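Local structure of UDP-glucose 4-epimerase (Brucella ovis, 4WOK) at residues L137-G140 against E141-Q145; D232-V236 against T237-R241; T267-R270 against E271-S275; T325-H329 against F330-V334. The protein probably interconverts UDP-glucose and UDP-galactose by inverting the sugar at C4, using a tightly held NAD as redox cofactor. The protein carries 2 engineered substitutions. All blocks are in the same frame, centred on the assembly; numbering follows the deposited sequence.

Contact 1 (L137-G140 against E141-Q145); sequences LPIG and EGEAQ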
loop_
_atom_site.group_PDB
_atom_site.type_symbol
_atom_site.label_atom_id
_atom_site.label_comp_id
_atom_site.label_asym_id
_atom_site.label_seq_id
_atom_site.Cartn_x
_atom_site.Cartn_y
_atom_site.Cartn_z
ATOM N N LEU A 137 14.879 -3.065 15.502
ATOM C CA LEU A 137 13.436 -3.207 15.398
ATOM C C LEU A 137 12.751 -2.530 16.577
ATOM O O LEU A 137 13.190 -2.678 17.716
ATOM C CB LEU A 137 13.044 -4.682 15.324
ATOM C CG LEU A 137 13.423 -5.400 14.030
ATOM C CD1 LEU A 137 13.433 -6.900 14.245
ATOM C CD2 LEU A 137 12.461 -5.023 12.904
ATOM N N PRO A 138 11.663 -1.787 16.312
ATOM C CA PRO A 138 11.046 -1.592 14.994
ATOM C C PRO A 138 11.838 -0.637 14.103
ATOM O O PRO A 138 12.756 0.030 14.578
ATOM C CB PRO A 138 9.674 -1.008 15.338
ATOM C CG PRO A 138 9.884 -0.318 16.647
ATOM C CD PRO A 138 10.921 -1.099 17.382
ATOM N N ILE A 139 11.485 -0.582 12.823
ATOM C CA ILE A 139 12.258 0.189 11.854
ATOM C C ILE A 139 11.844 1.657 11.846
ATOM O O ILE A 139 10.725 1.986 11.458
ATOM C CB ILE A 139 12.102 -0.388 10.432
ATOM C CG1 ILE A 139 12.372 -1.898 10.436
ATOM C CG2 ILE A 139 13.012 0.346 9.457
ATOM C CD1 ILE A 139 12.120 -2.560 9.094
ATOM N N GLY A 140 12.744 2.535 12.281
ATOM C CA GLY A 140 12.481 3.962 12.271
ATOM C C GLY A 140 12.828 4.551 10.917
ATOM O O GLY A 140 13.520 3.918 10.125
ATOM N N GLU A 141 12.357 5.763 10.643
ATOM C CA GLU A 141 12.600 6.392 9.347
ATOM C C GLU A 141 14.070 6.760 9.171
ATOM O O GLU A 141 14.524 7.017 8.057
ATOM C CB GLU A 141 11.723 7.632 9.174
ATOM C CG GLU A 141 10.238 7.343 9.039
ATOM C CD GLU A 141 9.535 7.186 10.372
ATOM O OE1 GLU A 141 10.211 7.206 11.423
ATOM O OE2 GLU A 141 8.294 7.048 10.372
ATOM N N GLY A 142 14.807 6.785 10.275
ATOM C CA GLY A 142 16.221 7.100 10.240
ATOM C C GLY A 142 17.049 5.937 9.738
ATOM O O GLY A 142 18.212 6.106 9.376
ATOM N N GLU A 143 16.445 4.753 9.723
ATOM C CA GLU A 143 17.117 3.547 9.257
ATOM C C GLU A 143 17.616 3.720 7.833
ATOM O O GLU A 143 16.967 4.370 7.012
ATOM C CB GLU A 143 16.177 2.344 9.335
ATOM C CG GLU A 143 16.866 1.011 9.122
ATOM C CD GLU A 143 17.793 0.656 10.266
ATOM O OE1 GLU A 143 17.342 0.699 11.433
ATOM O OE2 GLU A 143 18.971 0.343 9.996
ATOM N N ALA A 144 18.774 3.140 7.542
ATOM C CA ALA A 144 19.331 3.239 6.201
ATOM C C ALA A 144 18.403 2.571 5.194
ATOM O O ALA A 144 17.700 1.615 5.524
ATOM C CB ALA A 144 20.705 2.616 6.152
ATOM N N GLN A 145 18.391 3.083 3.969
ATOM C CA GLN A 145 17.565 2.493 2.923
ATOM C C GLN A 145 18.422 1.768 1.893
ATOM O O GLN A 145 18.961 2.369 0.961
ATOM C CB GLN A 145 16.700 3.564 2.261
ATOM C CG GLN A 145 15.570 4.045 3.160
ATOM C CD GLN A 145 14.777 5.186 2.547
ATOM O OE1 GLN A 145 15.297 6.287 2.352
ATOM N NE2 GLN A 145 13.506 4.927 2.241
#

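Contact 2 (D232-V236 against T237-R241); sequences DYIHV and TDLAR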
loop_
_atom_site.group_PDB
_atom_site.type_symbol
_atom_site.label_atom_id
_atom_site.label_comp_id
_atom_site.label_asym_id
_atom_site.label_seq_id
_atom_site.Cartn_x
_atom_site.Cartn_y
_atom_site.Cartn_z
ATOM N N ASP A 232 4.605 -7.307 9.036
ATOM C CA ASP A 232 3.894 -6.112 9.476
ATOM C C ASP A 232 2.635 -5.900 8.656
ATOM O O ASP A 232 2.711 -5.741 7.435
ATOM C CB ASP A 232 4.818 -4.904 9.354
ATOM C CG ASP A 232 4.325 -3.705 10.121
ATOM O OD1 ASP A 232 3.205 -3.745 10.671
ATOM O OD2 ASP A 232 5.074 -2.713 10.172
ATOM N N TYR A 233 1.482 -5.896 9.313
ATOM C CA TYR A 233 0.216 -5.777 8.591
ATOM C C TYR A 233 -0.590 -4.566 9.033
ATOM O O TYR A 233 -0.769 -4.329 10.221
ATOM C CB TYR A 233 -0.615 -7.051 8.766
ATOM C CG TYR A 233 0.134 -8.282 8.303
ATOM C CD1 TYR A 233 0.972 -8.975 9.170
ATOM C CD2 TYR A 233 0.035 -8.727 6.992
ATOM C CE1 TYR A 233 1.677 -10.086 8.747
ATOM C CE2 TYR A 233 0.740 -9.836 6.558
ATOM C CZ TYR A 233 1.559 -10.510 7.442
ATOM O OH TYR A 233 2.269 -11.610 7.016
ATOM N N ILE A 234 -1.081 -3.802 8.067
ATOM C CA ILE A 234 -1.907 -2.644 8.382
ATOM C C ILE A 234 -3.194 -2.689 7.562
ATOM O O ILE A 234 -3.180 -2.988 6.365
ATOM C CB ILE A 234 -1.141 -1.310 8.140
ATOM C CG1 ILE A 234 -2.056 -0.105 8.377
ATOM C CG2 ILE A 234 -0.543 -1.249 6.739
ATOM C CD1 ILE A 234 -1.299 1.219 8.487
ATOM N N HIS A 235 -4.311 -2.409 8.223
ATOM C CA HIS A 235 -5.613 -2.432 7.581
ATOM C C HIS A 235 -5.726 -1.349 6.515
ATOM O O HIS A 235 -5.321 -0.203 6.732
ATOM C CB HIS A 235 -6.713 -2.262 8.629
ATOM C CG HIS A 235 -8.069 -2.667 8.147
ATOM N ND1 HIS A 235 -8.787 -1.922 7.239
ATOM C CD2 HIS A 235 -8.833 -3.747 8.440
ATOM C CE1 HIS A 235 -9.942 -2.520 7.000
ATOM N NE2 HIS A 235 -9.996 -3.629 7.718
ATOM N N VAL A 236 -6.310 -1.708 5.378
ATOM C CA VAL A 236 -6.395 -0.800 4.237
ATOM C C VAL A 236 -7.199 0.476 4.552
ATOM O O VAL A 236 -6.938 1.551 3.992
ATOM C CB VAL A 236 -7.009 -1.529 3.024
ATOM C CG1 VAL A 236 -8.406 -2.044 3.360
ATOM C CG2 VAL A 236 -7.020 -0.632 1.786
ATOM N N THR A 237 -8.171 0.372 5.452
ATOM C CA THR A 237 -8.933 1.559 5.833
ATOM C C THR A 237 -8.050 2.523 6.615
ATOM O O THR A 237 -8.161 3.747 6.458
ATOM C CB THR A 237 -10.178 1.198 6.656
ATOM O OG1 THR A 237 -11.010 0.330 5.875
ATOM C CG2 THR A 237 -10.969 2.457 7.008
ATOM N N ASP A 238 -7.174 1.979 7.458
ATOM C CA ASP A 238 -6.177 2.792 8.147
ATOM C C ASP A 238 -5.247 3.460 7.132
ATOM O O ASP A 238 -4.855 4.610 7.306
ATOM C CB ASP A 238 -5.365 1.949 9.134
ATOM C CG ASP A 238 -6.066 1.780 10.483
ATOM O OD1 ASP A 238 -6.729 2.744 10.930
ATOM O OD2 ASP A 238 -5.953 0.686 11.089
ATOM N N LEU A 239 -4.891 2.738 6.075
ATOM C CA LEU A 239 -4.059 3.333 5.020
ATOM C C LEU A 239 -4.799 4.476 4.347
ATOM O O LEU A 239 -4.220 5.533 4.108
ATOM C CB LEU A 239 -3.636 2.279 3.983
ATOM C CG LEU A 239 -2.589 1.284 4.481
ATOM C CD1 LEU A 239 -2.418 0.154 3.485
ATOM C CD2 LEU A 239 -1.261 1.969 4.762
ATOM N N ALA A 240 -6.075 4.263 4.039
ATOM C CA ALA A 240 -6.903 5.327 3.473
ATOM C C ALA A 240 -6.880 6.555 4.385
ATOM O O ALA A 240 -6.609 7.668 3.941
ATOM C CB ALA A 240 -8.332 4.845 3.267
ATOM N N ARG A 241 -7.133 6.330 5.670
ATOM C CA ARG A 241 -7.122 7.423 6.646
ATOM C C ARG A 241 -5.815 8.228 6.603
ATOM O O ARG A 241 -5.840 9.461 6.558
ATOM C CB ARG A 241 -7.359 6.874 8.060
ATOM C CG ARG A 241 -8.733 6.223 8.260
ATOM C CD ARG A 241 -8.931 5.715 9.711
ATOM N NE ARG A 241 -8.523 6.725 10.687
ATOM C CZ ARG A 241 -7.493 6.592 11.516
ATOM N NH1 ARG A 241 -6.782 5.474 11.523
ATOM N NH2 ARG A 241 -7.185 7.574 12.354
#

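Contact 3 (T267-R270 against E271-S275); sequences TSIR and EIVQS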
loop_
_atom_site.group_PDB
_atom_site.type_symbol
_atom_site.label_atom_id
_atom_site.label_comp_id
_atom_site.label_asym_id
_atom_site.label_seq_id
_atom_site.Cartn_x
_atom_site.Cartn_y
_atom_site.Cartn_z
ATOM N N THR A 267 3.224 -9.562 13.278
ATOM C CA THR A 267 2.321 -10.704 13.334
ATOM C C THR A 267 2.940 -11.910 12.645
ATOM O O THR A 267 3.439 -11.791 11.533
ATOM C CB THR A 267 0.985 -10.379 12.662
ATOM O OG1 THR A 267 0.523 -9.105 13.127
ATOM C CG2 THR A 267 -0.042 -11.450 12.982
ATOM N N SER A 268 2.905 -13.072 13.290
ATOM C CA SER A 268 3.493 -14.262 12.693
ATOM C C SER A 268 2.507 -14.973 11.768
ATOM O O SER A 268 1.295 -14.767 11.857
ATOM C CB SER A 268 3.976 -15.229 13.776
ATOM O OG SER A 268 2.901 -16.013 14.250
ATOM N N ILE A 269 3.038 -15.806 10.880
ATOM C CA ILE A 269 2.218 -16.622 9.983
ATOM C C ILE A 269 1.255 -17.506 10.773
ATOM O O ILE A 269 0.074 -17.636 10.426
ATOM C CB ILE A 269 3.094 -17.533 9.081
ATOM C CG1 ILE A 269 4.103 -16.710 8.273
ATOM C CG2 ILE A 269 2.223 -18.397 8.186
ATOM C CD1 ILE A 269 3.504 -15.943 7.124
ATOM N N ARG A 270 1.777 -18.119 11.834
ATOM C CA ARG A 270 0.978 -19.003 12.671
ATOM C C ARG A 270 -0.224 -18.258 13.242
ATOM O O ARG A 270 -1.346 -18.763 13.184
ATOM C CB ARG A 270 1.829 -19.601 13.799
ATOM C CG ARG A 270 1.071 -20.555 14.719
ATOM C CD ARG A 270 0.637 -21.824 13.985
ATOM N NE ARG A 270 1.777 -22.640 13.570
ATOM C CZ ARG A 270 1.768 -23.462 12.524
ATOM N NH1 ARG A 270 0.676 -23.583 11.776
ATOM N NH2 ARG A 270 2.857 -24.159 12.221
ATOM N N GLU A 271 0.005 -17.050 13.761
ATOM C CA GLU A 271 -1.081 -16.248 14.323
ATOM C C GLU A 271 -2.183 -16.040 13.296
ATOM O O GLU A 271 -3.370 -16.156 13.598
ATOM C CB GLU A 271 -0.578 -14.886 14.796
ATOM C CG GLU A 271 0.426 -14.895 15.937
ATOM C CD GLU A 271 0.887 -13.483 16.278
ATOM O OE1 GLU A 271 0.060 -12.698 16.788
ATOM O OE2 GLU A 271 2.059 -13.144 16.015
ATOM N N ILE A 272 -1.771 -15.721 12.073
ATOM C CA ILE A 272 -2.714 -15.475 10.997
ATOM C C ILE A 272 -3.525 -16.725 10.680
ATOM O O ILE A 272 -4.749 -16.686 10.625
ATOM C CB ILE A 272 -1.983 -14.980 9.731
ATOM C CG1 ILE A 272 -1.558 -13.525 9.930
ATOM C CG2 ILE A 272 -2.875 -15.110 8.502
ATOM C CD1 ILE A 272 -0.519 -13.057 8.952
ATOM N N VAL A 273 -2.832 -17.836 10.482
ATOM C CA VAL A 273 -3.490 -19.100 10.200
ATOM C C VAL A 273 -4.439 -19.480 11.341
ATOM O O VAL A 273 -5.588 -19.859 11.106
ATOM C CB VAL A 273 -2.446 -20.206 9.964
ATOM C CG1 VAL A 273 -3.049 -21.581 10.160
ATOM C CG2 VAL A 273 -1.851 -20.050 8.576
ATOM N N GLN A 274 -3.969 -19.334 12.573
ATOM C CA GLN A 274 -4.800 -19.623 13.743
ATOM C C GLN A 274 -6.046 -18.751 13.778
ATOM O O GLN A 274 -7.146 -19.238 14.027
ATOM C CB GLN A 274 -4.009 -19.416 15.029
ATOM C CG GLN A 274 -2.922 -20.433 15.280
ATOM C CD GLN A 274 -2.114 -20.093 16.520
ATOM O OE1 GLN A 274 -1.756 -18.932 16.743
ATOM N NE2 GLN A 274 -1.836 -21.100 17.340
ATOM N N SER A 275 -5.861 -17.458 13.524
ATOM C CA SER A 275 -6.962 -16.504 13.550
ATOM C C SER A 275 -8.016 -16.848 12.499
ATOM O O SER A 275 -9.214 -16.802 12.779
ATOM C CB SER A 275 -6.435 -15.081 13.337
ATOM O OG SER A 275 -7.474 -14.126 13.468
#

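Contact 4 (T325-H329 against F330-V334); sequences TAAPH and FGLEV. Engineered in segment 325-329: H329 (natural residue Tyr). With PO4 (phosphate ion), chain D.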
loop_
_atom_site.group_PDB
_atom_site.type_symbol
_atom_site.label_atom_id
_atom_site.label_comp_id
_atom_site.label_asym_id
_atom_site.label_seq_id
_atom_site.Cartn_x
_atom_site.Cartn_y
_atom_site.Cartn_z
ATOM N N THR A 325 -12.726 -8.692 8.248
ATOM C CA THR A 325 -13.209 -7.894 7.124
ATOM C C THR A 325 -12.744 -8.451 5.782
ATOM O O THR A 325 -13.419 -8.271 4.775
ATOM C CB THR A 325 -12.790 -6.406 7.251
ATOM O OG1 THR A 325 -11.366 -6.295 7.348
ATOM C CG2 THR A 325 -13.411 -5.816 8.494
ATOM N N ALA A 326 -11.614 -9.148 5.765
ATOM C CA ALA A 326 -11.115 -9.717 4.513
ATOM C C ALA A 326 -11.802 -11.037 4.157
ATOM O O ALA A 326 -12.097 -11.300 2.993
ATOM C CB ALA A 326 -9.611 -9.916 4.587
ATOM N N ALA A 327 -12.061 -11.856 5.173
ATOM C CA ALA A 327 -12.536 -13.226 4.960
ATOM C C ALA A 327 -13.725 -13.380 3.987
ATOM O O ALA A 327 -13.690 -14.260 3.123
ATOM C CB ALA A 327 -12.873 -13.859 6.307
ATOM N N PRO A 328 -14.772 -12.533 4.100
ATOM C CA PRO A 328 -15.909 -12.707 3.181
ATOM C C PRO A 328 -15.576 -12.523 1.708
ATOM O O PRO A 328 -16.345 -12.962 0.849
ATOM C CB PRO A 328 -16.890 -11.617 3.635
ATOM C CG PRO A 328 -16.551 -11.391 5.065
ATOM C CD PRO A 328 -15.062 -11.505 5.118
ATOM N N HIS A 329 -14.448 -11.887 1.412
ATOM C CA HIS A 329 -14.073 -11.673 0.031
ATOM C C HIS A 329 -13.330 -12.858 -0.571
ATOM O O HIS A 329 -13.089 -12.888 -1.771
ATOM C CB HIS A 329 -13.227 -10.409 -0.086
ATOM C CG HIS A 329 -13.988 -9.160 0.230
ATOM N ND1 HIS A 329 -14.835 -8.564 -0.675
ATOM C CD2 HIS A 329 -14.047 -8.418 1.360
ATOM C CE1 HIS A 329 -15.375 -7.487 -0.117
ATOM N NE2 HIS A 329 -14.912 -7.378 1.111
ATOM N N PHE A 330 -12.980 -13.841 0.248
ATOM C CA PHE A 330 -12.225 -14.973 -0.270
ATOM C C PHE A 330 -12.923 -16.296 0.007
ATOM O O PHE A 330 -12.277 -17.298 0.233
ATOM C CB PHE A 330 -10.814 -14.985 0.318
ATOM C CG PHE A 330 -10.012 -13.766 -0.040
ATOM C CD1 PHE A 330 -9.497 -13.611 -1.322
ATOM C CD2 PHE A 330 -9.786 -12.778 0.895
ATOM C CE1 PHE A 330 -8.769 -12.476 -1.669
ATOM C CE2 PHE A 330 -9.056 -11.635 0.561
ATOM C CZ PHE A 330 -8.548 -11.487 -0.721
ATOM N N GLY A 331 -14.248 -16.280 -0.015
ATOM C CA GLY A 331 -15.028 -17.495 0.093
ATOM C C GLY A 331 -15.175 -18.029 1.501
ATOM O O GLY A 331 -15.476 -19.205 1.677
ATOM N N LEU A 332 -14.970 -17.179 2.503
ATOM C CA LEU A 332 -15.102 -17.610 3.892
ATOM C C LEU A 332 -16.260 -16.892 4.574
ATOM O O LEU A 332 -16.751 -15.876 4.083
ATOM C CB LEU A 332 -13.794 -17.373 4.658
ATOM C CG LEU A 332 -12.597 -18.170 4.126
ATOM C CD1 LEU A 332 -11.304 -17.767 4.810
ATOM C CD2 LEU A 332 -12.846 -19.675 4.306
ATOM N N GLU A 333 -16.705 -17.439 5.696
ATOM C CA GLU A 333 -17.777 -16.834 6.478
ATOM C C GLU A 333 -17.298 -16.601 7.905
ATOM O O GLU A 333 -16.671 -17.467 8.508
ATOM C CB GLU A 333 -19.029 -17.722 6.474
ATOM N N VAL A 334 -17.578 -15.423 8.444
ATOM C CA VAL A 334 -17.211 -15.133 9.824
ATOM C C VAL A 334 -18.287 -15.650 10.770
ATOM O O VAL A 334 -19.457 -15.297 10.639
ATOM C CB VAL A 334 -17.010 -13.630 10.057
ATOM C CG1 VAL A 334 -16.719 -13.357 11.524
ATOM C CG2 VAL A 334 -15.889 -13.113 9.172
HETATM P P PO4 D . -16.210 -10.907 -3.889
HETATM O O1 PO4 D . -17.563 -10.540 -3.321
HETATM O O2 PO4 D . -16.031 -12.416 -3.879
HETATM O O3 PO4 D . -15.149 -10.223 -3.055
HETATM O O4 PO4 D . -16.113 -10.416 -5.315
HETATM O O HOH W 1 -16.155 -14.473 -1.584
#

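Contact 1 (L137-G140 against E141-Q145)
With CG2 of I139 anti to the backbone N (its other branch, CG1, has chi1 -51°) and CG of E143 likewise anti to its own N (chi1 -169°), the two side chains are brought together four residues apart and cross at about a right angle. The CG2 methyl of I139 lies 3.7 Å from CB of E143 and only slightly farther from its CG, so the aliphatic root of the glutamate, not its carboxylate, does the touching. The chain of E143 then bends at chi2, and its OE2 is hydrogen-bonded to OG of S135, just upstream in the same loop.

Between these residues the backbone folds back on itself. The N-H of E143 donates to O of G140 at 3.1 Å with an N-H...O angle of 156°. CB of E143 also sits 3.2 Å from the same G140 O, which is therefore approached by both the amide and the first side-chain carbon of one residue.

E141, on the outer corner, sends its carboxylate elsewhere: OE2 accepts from N of N260, and the side chain lies against R177 of strand 172-177. Outside the turn, I139 packs on Y131 and P134 and pairs through its backbone with Y300 and D302, which ties this partly exposed loop to a more C-terminal part of the chain. The G140 to E143 bond closes a type I beta turn, within the long connection between strand 121-125 and helix 150-169 of the Rossmann-type domain.

Contact 2 (D232-V236 against T237-R241)
The ring of H235 caps helix 236-251 as an N-cap residue: ND1 accepts from N of T237 at 3.0 Å, with an N-H...N angle of 161°. The amide lies only 9° out of the imidazole plane, so the bond runs to the ring edge. Having CG anti to the backbone N (chi1 -163°) swings the ring over the helix start, alongside T237. The H235 backbone also serves the helix, since its O accepts from N of L239 at 3.0 Å.

On the strand side, I234 meets the first turn with aliphatic carbons: CD1 and CG2 of I234 each lie about 3.8 Å from CD2 of L239, and I234 CG1 lies 4.0 Å from CB of D238. Beyond this layer, L239 packs on I23 of helix 22-33 and on A181, with the nearest atoms of its side chain and NAD about 6 Å apart.

The capping ring is gripped at both nitrogens, NE2 being hydrogen-bonded to OG1 of T325, and H235 N is bonded to OG of S317. D238 is held from outside: OD2 accepts from S317 OG and Y316 N, OD1 from V315 N. D238 OD1 also forms a salt bridge with R241 NH1 at 2.8 Å, met on the anti side of the carboxylate.

Contact 3 (T267-R270 against E271-S275)
Two reciprocal hydrogen bonds link S268 and E271. OG of S268 accepts from N of E271 at 3.1 Å, and the carboxylate OE2 of E271 accepts from N of S268 at 2.9 Å; both N-H...O angles are 167°. The serine can do this because OG stands between its own N and carbonyl carbon (chi1 82°), turned toward the first helical turn. The glutamate has an extended chain beyond CG that runs back past OG to S268 N, which meets OE2 from above the carboxylate plane, 52° out of it. OG of S268 has a second partner in D226 OD2, on a neighbouring loop.

This is a capping box: S268, the last residue of the short strand 267-268, is the N-cap of helix 269-280. Backbone bonds carry the helix on from there, I272 N to S268 O, V273 N to I269 O, and Q274 N to R270 O, the last at 2.8 Å.

Carbon contacts flank the cap. CG2 of T267 touches CB of E271 at 3.9 Å and CG1 of I272 at 4.0 Å, while the I272 side chain turns inward onto L200 and I201 of helix 200-209. An apolar pair, I269 CG2 and V273 CG2, meets at 4.4 Å one turn apart. On the outer side, R270 and Q274 cross at about a right angle, with R270 CG lying 3.7 Å from CD of the Q274 amide.

Contact 4 (T325-H329 against F330-V334)
Near the end of helix 319-326 the chain tightens into a 3-10 segment at 327-329 and then reverses at G331 (phi 79°), the carbonyl O of A327 accepting N-H groups of F330 at 3.0 Å and of L332 at 3.2 Å from opposite faces of its plane. This C-terminal reversal resembles a Schellman motif in its 6→1 bond from L332 N to A327 O, but water replaces the 5→2 bond, G331 N and P328 O being 4.0 Å apart.

The side chains pack against the turn. CB of L332 lies 4.0 Å from CB of A327, and CG2 of V334 comes near that same methyl and CD of P328. L332 also rests on M205 and A209 of helix 200-209 and on T280 of helix 269-280. F330 has CG anti to its carbonyl carbon (chi1 -62°), which lays the ring back along the helix end: CD2 is 3.5 Å from O of A326, and P202 and M206 of helix 200-209 also touch the ring. The nearest atom of the F330 side chain is about 6 Å from the zinc ion, whose site is made by E192, H194, E197 and H199. A CA-H...O contact, P328 CA to L332 O at 3.4 Å, links P328 to the returning chain.

H329 is an engineered residue, tyrosine in the natural sequence, and its imidazole binds a phosphate ion that probably came from the crystallisation liquor. The bridging water donates to P328 O and phosphate O2 and accepts from G331 N. The ring itself donates from ND1 to phosphate O3 at 2.9 Å, at the ring edge with an N-H...O angle of 156°.

How the contacts relate
Contact 2 is the buried one, near the chain's centre and NAD; contact 1 lies at the surface, and contacts 3 and 4 are partly buried. Contacts 2 and 3 both cap a helix that follows a strand, the first with a histidine ring and the second with a serine-glutamate pair. Their strands are neighbours in one sheet, and Y233 CZ from the first strand packs on I272 CD1 of the helix of contact 3 at 3.6 Å. Contact 4 treats the other end of a helix, with one backbone carbonyl taking two N-H groups, and joins contact 2 through the T325 hydroxyl. Contact 1 touches none of the others and is a turn without a helix.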